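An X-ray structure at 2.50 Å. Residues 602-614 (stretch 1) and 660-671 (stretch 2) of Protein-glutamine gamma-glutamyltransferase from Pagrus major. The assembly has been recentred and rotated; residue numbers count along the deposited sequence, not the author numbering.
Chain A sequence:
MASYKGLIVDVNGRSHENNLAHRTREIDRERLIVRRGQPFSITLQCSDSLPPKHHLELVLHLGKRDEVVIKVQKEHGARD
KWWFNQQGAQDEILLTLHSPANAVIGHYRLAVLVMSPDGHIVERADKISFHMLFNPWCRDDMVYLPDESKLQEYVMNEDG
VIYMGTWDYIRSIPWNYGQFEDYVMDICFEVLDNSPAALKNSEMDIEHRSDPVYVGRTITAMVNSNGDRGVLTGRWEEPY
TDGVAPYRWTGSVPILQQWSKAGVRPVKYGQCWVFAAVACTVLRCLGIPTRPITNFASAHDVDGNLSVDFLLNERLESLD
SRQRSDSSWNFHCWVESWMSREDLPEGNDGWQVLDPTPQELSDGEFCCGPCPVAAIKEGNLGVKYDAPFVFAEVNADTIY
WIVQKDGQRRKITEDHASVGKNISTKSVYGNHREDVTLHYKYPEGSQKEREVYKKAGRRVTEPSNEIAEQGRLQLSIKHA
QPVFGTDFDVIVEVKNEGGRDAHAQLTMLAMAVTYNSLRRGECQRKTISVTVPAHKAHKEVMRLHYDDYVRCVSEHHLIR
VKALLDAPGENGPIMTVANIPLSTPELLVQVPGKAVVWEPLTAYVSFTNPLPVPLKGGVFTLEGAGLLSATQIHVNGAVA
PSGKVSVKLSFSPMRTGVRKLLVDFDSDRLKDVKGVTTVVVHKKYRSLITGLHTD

Stretch 1, residues 602-614: TAYVSFTNPLPVP
Stretch 2, residues 660-671: KLLVDFDSDRLK

The contact centres on Phe607, Phe665 and Leu670. The edge of Phe607 meets the face of Phe665, with centroids 4.8 Å apart and planes at 58°. Phe607 CZ lies 3.5 Å from Phe665 CE2. Phe607 is p (chi1 89°, chi2 102°) and Phe665 is t (chi2 85°). Leu670 CD1 closes on Phe607 CE1 at 3.5 Å and on Pro610 CD at 4.0 Å. Its chi angles, -124° and -141°, are off-well.

Both backbones are extended strands here, 602-608 and 660-666. They run in the same general direction, crossing at -39° with a closest axial approach of 9.7 Å. No direct hydrogen bond joins the two stretches; apolar side chains fill the gap between the strands. The register pairs Ala603 with Leu661, Val605 with Val663 and Phe607 with Phe665, at CA-CA distances of 9.0, 8.2 and 9.8 Å. All six CA-to-CB bonds point toward the other stretch. Alternate residues therefore supply the apolar layer: Ala603 CB is 3.8 Å from Leu661 CD2 (t, p), and Val605 CG2 is 4.3 Å from Val663 CG1 (t).

Beyond the strands, both stretches continue as loop or turn. Leu611 CA lies 7.8 Å from Leu670 CA, and Val613 CA 7.7 Å from Arg669 CA. Asn609 (t, chi2 0°) braces the first: its OD1 accepts from Leu611 N at 2.7 Å, and its ND2 donates to Val613 O at 2.7 Å. In the second, Leu670 N donates to Ser667 OG at 2.7 Å.

Leu611 (chi1 -103°, chi2 47°) places CD2 3.6 Å from Arg669 CB, methyl against aliphatic carbon. Val613 (t) sets CG2 over one face of the Arg669 guanidinium, 3.3 Å from NH1, a nonpolar contact. Arg669 is m, m, with chi3 -96° and chi4 91°.

At the polar edge, one water bridges the stretches. It donates to Pro614 O at 3.1 Å and to Asp668 OD1 at 2.7 Å. Asp668 is p, and its OD2 accepts from Arg669 N at 2.5 Å.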

ATOM      1  N   THR A 602      20.186 -21.786   7.606  1.00 27.49           N
ATOM      2  CA  THR A 602      19.023 -22.591   7.208  1.00 23.57           C
ATOM      3  C   THR A 602      17.745 -22.195   7.950  1.00 23.98           C
ATOM      4  O   THR A 602      17.687 -22.186   9.192  1.00 21.43           O
ATOM      5  CB  THR A 602      19.282 -24.121   7.431  1.00 21.96           C
ATOM      6  OG1 THR A 602      20.437 -24.497   6.690  1.00 24.07           O
ATOM      7  CG2 THR A 602      18.131 -24.981   6.920  1.00 16.73           C
ATOM      8  N   ALA A 603      16.735 -21.881   7.136  1.00 26.14           N
ATOM      9  CA  ALA A 603      15.397 -21.483   7.563  1.00 26.61           C
ATOM     10  C   ALA A 603      14.498 -22.694   7.351  1.00 27.93           C
ATOM     11  O   ALA A 603      14.627 -23.417   6.356  1.00 26.88           O
ATOM     12  CB  ALA A 603      14.906 -20.293   6.717  1.00 26.51           C
ATOM     13  N   TYR A 604      13.574 -22.884   8.285  1.00 30.76           N
ATOM     14  CA  TYR A 604      12.667 -24.020   8.299  1.00 31.36           C
ATOM     15  C   TYR A 604      11.207 -23.636   8.369  1.00 32.83           C
ATOM     16  O   TYR A 604      10.787 -22.981   9.313  1.00 35.68           O
ATOM     17  CB  TYR A 604      12.957 -24.883   9.519  1.00 32.01           C
ATOM     18  CG  TYR A 604      14.344 -25.457   9.527  1.00 37.80           C
ATOM     19  CD1 TYR A 604      15.401 -24.765  10.101  1.00 39.22           C
ATOM     20  CD2 TYR A 604      14.611 -26.682   8.912  1.00 39.29           C
ATOM     21  CE1 TYR A 604      16.700 -25.277  10.052  1.00 44.46           C
ATOM     22  CE2 TYR A 604      15.894 -27.199   8.857  1.00 43.20           C
ATOM     23  CZ  TYR A 604      16.941 -26.495   9.422  1.00 44.80           C
ATOM     24  OH  TYR A 604      18.224 -26.990   9.312  1.00 47.15           O
ATOM     25  N   VAL A 605      10.416 -24.066   7.398  1.00 32.49           N
ATOM     26  CA  VAL A 605       8.999 -23.755   7.449  1.00 32.11           C
ATOM     27  C   VAL A 605       8.214 -25.066   7.462  1.00 30.13           C
ATOM     28  O   VAL A 605       8.611 -26.040   6.834  1.00 27.33           O
ATOM     29  CB  VAL A 605       8.609 -22.801   6.278  1.00 30.69           C
ATOM     30  CG1 VAL A 605       9.479 -23.071   5.087  1.00 27.88           C
ATOM     31  CG2 VAL A 605       7.134 -22.883   5.996  1.00 27.27           C
ATOM     32  N   SER A 606       7.124 -25.093   8.222  1.00 30.61           N
ATOM     33  CA  SER A 606       6.321 -26.302   8.356  1.00 30.31           C
ATOM     34  C   SER A 606       4.870 -26.060   8.782  1.00 32.12           C
ATOM     35  O   SER A 606       4.589 -25.124   9.513  1.00 34.95           O
ATOM     36  CB  SER A 606       6.971 -27.195   9.409  1.00 30.89           C
ATOM     37  OG  SER A 606       6.312 -27.078  10.666  1.00 28.28           O
ATOM     38  N   PHE A 607       3.947 -26.913   8.343  1.00 33.70           N
ATOM     39  CA  PHE A 607       2.539 -26.790   8.747  1.00 33.23           C
ATOM     40  C   PHE A 607       1.822 -28.127   8.594  1.00 33.88           C
ATOM     41  O   PHE A 607       2.401 -29.099   8.133  1.00 31.82           O
ATOM     42  CB  PHE A 607       1.814 -25.642   7.977  1.00 30.13           C
ATOM     43  CG  PHE A 607       1.170 -26.046   6.661  1.00 24.16           C
ATOM     44  CD1 PHE A 607      -0.205 -26.251   6.581  1.00 21.96           C
ATOM     45  CD2 PHE A 607       1.926 -26.132   5.489  1.00 21.77           C
ATOM     46  CE1 PHE A 607      -0.823 -26.530   5.360  1.00 19.18           C
ATOM     47  CE2 PHE A 607       1.321 -26.410   4.261  1.00 19.68           C
ATOM     48  CZ  PHE A 607      -0.065 -26.609   4.204  1.00 18.76           C
ATOM     49  N   THR A 608       0.573 -28.177   9.029  1.00 37.01           N
ATOM     50  CA  THR A 608      -0.216 -29.394   8.932  1.00 35.54           C
ATOM     51  C   THR A 608      -1.461 -29.170   8.099  1.00 32.50           C
ATOM     52  O   THR A 608      -2.246 -28.291   8.388  1.00 33.56           O
ATOM     53  CB  THR A 608      -0.666 -29.888  10.327  1.00 37.46           C
ATOM     54  OG1 THR A 608       0.459 -30.401  11.051  1.00 43.46           O
ATOM     55  CG2 THR A 608      -1.684 -30.994  10.187  1.00 41.59           C
ATOM     56  N   ASN A 609      -1.634 -29.970   7.062  1.00 31.54           N
ATOM     57  CA  ASN A 609      -2.811 -29.888   6.214  1.00 31.24           C
ATOM     58  C   ASN A 609      -4.102 -29.965   7.056  1.00 33.05           C
ATOM     59  O   ASN A 609      -4.379 -30.978   7.675  1.00 34.65           O
ATOM     60  CB  ASN A 609      -2.771 -31.052   5.239  1.00 27.98           C
ATOM     61  CG  ASN A 609      -3.888 -31.015   4.246  1.00 26.78           C
ATOM     62  OD1 ASN A 609      -4.723 -30.115   4.275  1.00 22.39           O
ATOM     63  ND2 ASN A 609      -3.914 -32.001   3.349  1.00 23.01           N
ATOM     64  N   PRO A 610      -4.889 -28.879   7.115  1.00 35.03           N
ATOM     65  CA  PRO A 610      -6.134 -28.897   7.898  1.00 39.52           C
ATOM     66  C   PRO A 610      -7.286 -29.447   7.029  1.00 43.35           C
ATOM     67  O   PRO A 610      -8.432 -29.606   7.474  1.00 45.08           O
ATOM     68  CB  PRO A 610      -6.354 -27.428   8.230  1.00 34.90           C
ATOM     69  CG  PRO A 610      -5.889 -26.746   7.004  1.00 36.10           C
ATOM     70  CD  PRO A 610      -4.693 -27.567   6.481  1.00 36.22           C
ATOM     71  N   LEU A 611      -6.955 -29.714   5.771  1.00 44.24           N
ATOM     72  CA  LEU A 611      -7.901 -30.228   4.806  1.00 40.15           C
ATOM     73  C   LEU A 611      -7.878 -31.758   4.738  1.00 43.63           C
ATOM     74  O   LEU A 611      -6.823 -32.389   4.696  1.00 40.84           O
ATOM     75  CB  LEU A 611      -7.569 -29.648   3.433  1.00 30.36           C
ATOM     76  CG  LEU A 611      -8.430 -28.512   2.917  1.00 22.87           C
ATOM     77  CD1 LEU A 611      -8.612 -27.469   3.965  1.00 12.72           C
ATOM     78  CD2 LEU A 611      -7.792 -27.976   1.659  1.00 19.58           C
ATOM     79  N   PRO A 612      -9.059 -32.373   4.734  1.00 47.58           N
ATOM     80  CA  PRO A 612      -9.122 -33.828   4.657  1.00 50.86           C
ATOM     81  C   PRO A 612      -8.979 -34.208   3.177  1.00 51.04           C
ATOM     82  O   PRO A 612      -9.573 -35.167   2.698  1.00 54.12           O
ATOM     83  CB  PRO A 612     -10.504 -34.146   5.213  1.00 53.44           C
ATOM     84  CG  PRO A 612     -11.332 -32.931   4.835  1.00 53.40           C
ATOM     85  CD  PRO A 612     -10.395 -31.753   4.797  1.00 51.48           C
ATOM     86  N   VAL A 613      -8.176 -33.432   2.462  1.00 49.38           N
ATOM     87  CA  VAL A 613      -7.941 -33.645   1.045  1.00 47.65           C
ATOM     88  C   VAL A 613      -6.461 -33.487   0.835  1.00 46.68           C
ATOM     89  O   VAL A 613      -5.807 -32.781   1.578  1.00 48.94           O
ATOM     90  CB  VAL A 613      -8.592 -32.537   0.186  1.00 49.68           C
ATOM     91  CG1 VAL A 613      -8.968 -33.080  -1.161  1.00 51.69           C
ATOM     92  CG2 VAL A 613      -9.798 -31.957   0.885  1.00 50.83           C
ATOM     93  N   PRO A 614      -5.897 -34.158  -0.166  1.00 47.06           N
ATOM     94  CA  PRO A 614      -4.460 -33.948  -0.334  1.00 46.85           C
ATOM     95  C   PRO A 614      -4.318 -32.614  -1.105  1.00 44.86           C
ATOM     96  O   PRO A 614      -5.209 -32.268  -1.880  1.00 47.36           O
ATOM     97  CB  PRO A 614      -4.037 -35.142  -1.189  1.00 48.89           C
ATOM     98  CG  PRO A 614      -5.226 -35.351  -2.087  1.00 48.38           C
ATOM     99  CD  PRO A 614      -6.428 -35.106  -1.165  1.00 49.32           C
ATOM    100  N   LYS A 660      13.029  -9.313   8.807  1.00 15.88           N
ATOM    101  CA  LYS A 660      11.850 -10.176   8.838  1.00 17.83           C
ATOM    102  C   LYS A 660      11.814 -11.126   7.609  1.00 20.45           C
ATOM    103  O   LYS A 660      12.036 -10.690   6.449  1.00 18.22           O
ATOM    104  CB  LYS A 660      10.595  -9.288   8.905  1.00 14.94           C
ATOM    105  CG  LYS A 660      10.591  -8.323  10.087  1.00 18.70           C
ATOM    106  CD  LYS A 660       9.551  -8.741  11.119  1.00 25.92           C
ATOM    107  CE  LYS A 660       9.866  -8.249  12.527  1.00 22.56           C
ATOM    108  NZ  LYS A 660      10.270  -6.824  12.458  1.00 33.14           N
ATOM    109  N   LEU A 661      11.591 -12.421   7.870  1.00 20.46           N
ATOM    110  CA  LEU A 661      11.557 -13.421   6.802  1.00 18.66           C
ATOM    111  C   LEU A 661      10.114 -13.729   6.581  1.00 18.89           C
ATOM    112  O   LEU A 661       9.382 -14.067   7.530  1.00 20.15           O
ATOM    113  CB  LEU A 661      12.327 -14.677   7.188  1.00 14.55           C
ATOM    114  CG  LEU A 661      12.395 -15.758   6.116  1.00 18.11           C
ATOM    115  CD1 LEU A 661      13.107 -15.262   4.870  1.00 14.35           C
ATOM    116  CD2 LEU A 661      13.091 -16.982   6.708  1.00 17.29           C
ATOM    117  N   LEU A 662       9.709 -13.563   5.322  1.00 18.85           N
ATOM    118  CA  LEU A 662       8.319 -13.763   4.896  1.00 19.56           C
ATOM    119  C   LEU A 662       8.134 -15.020   4.037  1.00 18.00           C
ATOM    120  O   LEU A 662       8.972 -15.364   3.197  1.00 17.62           O
ATOM    121  CB  LEU A 662       7.818 -12.536   4.113  1.00 15.99           C
ATOM    122  CG  LEU A 662       7.514 -11.226   4.839  1.00 18.01           C
ATOM    123  CD1 LEU A 662       8.700 -10.725   5.638  1.00 17.54           C
ATOM    124  CD2 LEU A 662       7.189 -10.212   3.801  1.00 20.53           C
ATOM    125  N   VAL A 663       7.035 -15.723   4.273  1.00 17.92           N
ATOM    126  CA  VAL A 663       6.756 -16.924   3.524  1.00 17.50           C
ATOM    127  C   VAL A 663       5.277 -17.100   3.161  1.00 18.60           C
ATOM    128  O   VAL A 663       4.356 -16.835   3.955  1.00 15.52           O
ATOM    129  CB  VAL A 663       7.256 -18.168   4.305  1.00 17.66           C
ATOM    130  CG1 VAL A 663       7.015 -19.417   3.506  1.00 13.79           C
ATOM    131  CG2 VAL A 663       8.730 -18.026   4.596  1.00 19.76           C
ATOM    132  N   ASP A 664       5.091 -17.537   1.918  1.00 20.21           N
ATOM    133  CA  ASP A 664       3.800 -17.833   1.345  1.00 22.50           C
ATOM    134  C   ASP A 664       3.719 -19.309   0.882  1.00 24.23           C
ATOM    135  O   ASP A 664       4.689 -19.880   0.383  1.00 24.72           O
ATOM    136  CB  ASP A 664       3.566 -16.916   0.153  1.00 22.75           C
ATOM    137  CG  ASP A 664       2.365 -17.328  -0.660  1.00 26.78           C
ATOM    138  OD1 ASP A 664       1.224 -16.980  -0.269  1.00 30.69           O
ATOM    139  OD2 ASP A 664       2.559 -18.016  -1.688  1.00 27.90           O
ATOM    140  N   PHE A 665       2.561 -19.931   1.072  1.00 27.93           N
ATOM    141  CA  PHE A 665       2.331 -21.307   0.608  1.00 28.58           C
ATOM    142  C   PHE A 665       1.035 -21.413  -0.195  1.00 26.91           C
ATOM    143  O   PHE A 665      -0.043 -20.999   0.270  1.00 23.90           O
ATOM    144  CB  PHE A 665       2.263 -22.324   1.773  1.00 32.19           C
ATOM    145  CG  PHE A 665       1.831 -23.722   1.341  1.00 33.45           C
ATOM    146  CD1 PHE A 665       2.759 -24.644   0.842  1.00 36.26           C
ATOM    147  CD2 PHE A 665       0.486 -24.094   1.373  1.00 33.67           C
ATOM    148  CE1 PHE A 665       2.341 -25.913   0.371  1.00 36.33           C
ATOM    149  CE2 PHE A 665       0.073 -25.351   0.909  1.00 31.53           C
ATOM    150  CZ  PHE A 665       0.998 -26.255   0.407  1.00 31.17           C
ATOM    151  N   ASP A 666       1.148 -21.959  -1.406  1.00 27.05           N
ATOM    152  CA  ASP A 666      -0.027 -22.173  -2.247  1.00 29.29           C
ATOM    153  C   ASP A 666      -0.121 -23.617  -2.736  1.00 29.87           C
ATOM    154  O   ASP A 666       0.891 -24.300  -2.956  1.00 27.24           O
ATOM    155  CB  ASP A 666      -0.066 -21.228  -3.454  1.00 29.23           C
ATOM    156  CG  ASP A 666      -1.457 -21.170  -4.097  1.00 27.89           C
ATOM    157  OD1 ASP A 666      -1.529 -21.121  -5.343  1.00 31.74           O
ATOM    158  OD2 ASP A 666      -2.475 -21.174  -3.359  1.00 26.36           O
ATOM    159  N   SER A 667      -1.357 -24.066  -2.910  1.00 27.49           N
ATOM    160  CA  SER A 667      -1.610 -25.419  -3.344  1.00 27.33           C
ATOM    161  C   SER A 667      -2.943 -25.344  -4.033  1.00 28.26           C
ATOM    162  O   SER A 667      -3.602 -24.307  -3.953  1.00 29.23           O
ATOM    163  CB  SER A 667      -1.724 -26.317  -2.123  1.00 22.74           C
ATOM    164  OG  SER A 667      -2.800 -25.861  -1.319  1.00 17.63           O
ATOM    165  N   ASP A 668      -3.342 -26.439  -4.684  1.00 28.08           N
ATOM    166  CA  ASP A 668      -4.627 -26.496  -5.395  1.00 30.55           C
ATOM    167  C   ASP A 668      -5.816 -26.245  -4.474  1.00 30.09           C
ATOM    168  O   ASP A 668      -6.663 -25.409  -4.778  1.00 30.22           O
ATOM    169  CB  ASP A 668      -4.818 -27.853  -6.100  1.00 29.12           C
ATOM    170  CG  ASP A 668      -4.757 -29.031  -5.144  1.00 32.88           C
ATOM    171  OD1 ASP A 668      -5.121 -30.148  -5.569  1.00 35.53           O
ATOM    172  OD2 ASP A 668      -4.342 -28.855  -3.977  1.00 32.97           O
ATOM    173  N   ARG A 669      -5.851 -26.942  -3.343  1.00 29.19           N
ATOM    174  CA  ARG A 669      -6.932 -26.814  -2.397  1.00 29.83           C
ATOM    175  C   ARG A 669      -6.676 -25.885  -1.213  1.00 31.63           C
ATOM    176  O   ARG A 669      -7.632 -25.465  -0.545  1.00 34.59           O
ATOM    177  CB  ARG A 669      -7.314 -28.198  -1.896  1.00 35.00           C
ATOM    178  CG  ARG A 669      -7.544 -29.177  -3.030  1.00 39.62           C
ATOM    179  CD  ARG A 669      -8.905 -28.970  -3.681  1.00 44.01           C
ATOM    180  NE  ARG A 669      -9.878 -29.890  -3.104  1.00 55.49           N
ATOM    181  CZ  ARG A 669     -10.637 -29.600  -2.049  1.00 61.60           C
ATOM    182  NH1 ARG A 669     -11.510 -30.499  -1.571  1.00 61.48           N
ATOM    183  NH2 ARG A 669     -10.536 -28.395  -1.478  1.00 64.23           N
ATOM    184  N   LEU A 670      -5.406 -25.584  -0.925  1.00 30.11           N
ATOM    185  CA  LEU A 670      -5.066 -24.663   0.182  1.00 24.29           C
ATOM    186  C   LEU A 670      -4.337 -23.465  -0.371  1.00 27.06           C
ATOM    187  O   LEU A 670      -3.194 -23.576  -0.862  1.00 26.85           O
ATOM    188  CB  LEU A 670      -4.166 -25.307   1.215  1.00 15.66           C
ATOM    189  CG  LEU A 670      -4.635 -25.311   2.670  1.00 11.63           C
ATOM    190  CD1 LEU A 670      -3.449 -25.067   3.562  1.00 10.04           C
ATOM    191  CD2 LEU A 670      -5.703 -24.310   2.917  1.00  7.68           C
ATOM    192  N   LYS A 671      -5.010 -22.318  -0.291  1.00 24.36           N
ATOM    193  CA  LYS A 671      -4.443 -21.097  -0.804  1.00 25.32           C
ATOM    194  C   LYS A 671      -4.469 -20.046   0.272  1.00 24.75           C
ATOM    195  O   LYS A 671      -5.291 -20.138   1.196  1.00 21.09           O
ATOM    196  CB  LYS A 671      -5.254 -20.600  -2.017  1.00 28.98           C
ATOM    197  CG  LYS A 671      -5.766 -21.677  -2.966  1.00 30.13           C
ATOM    198  CD  LYS A 671      -6.627 -21.101  -4.085  1.00 30.08           C
ATOM    199  CE  LYS A 671      -6.075 -21.504  -5.444  1.00 33.83           C
ATOM    200  NZ  LYS A 671      -4.565 -21.649  -5.421  1.00 42.49           N
TER
HETATM  201  O   HOH W   1      -6.529 -32.259  -4.659  1.00 40.72           O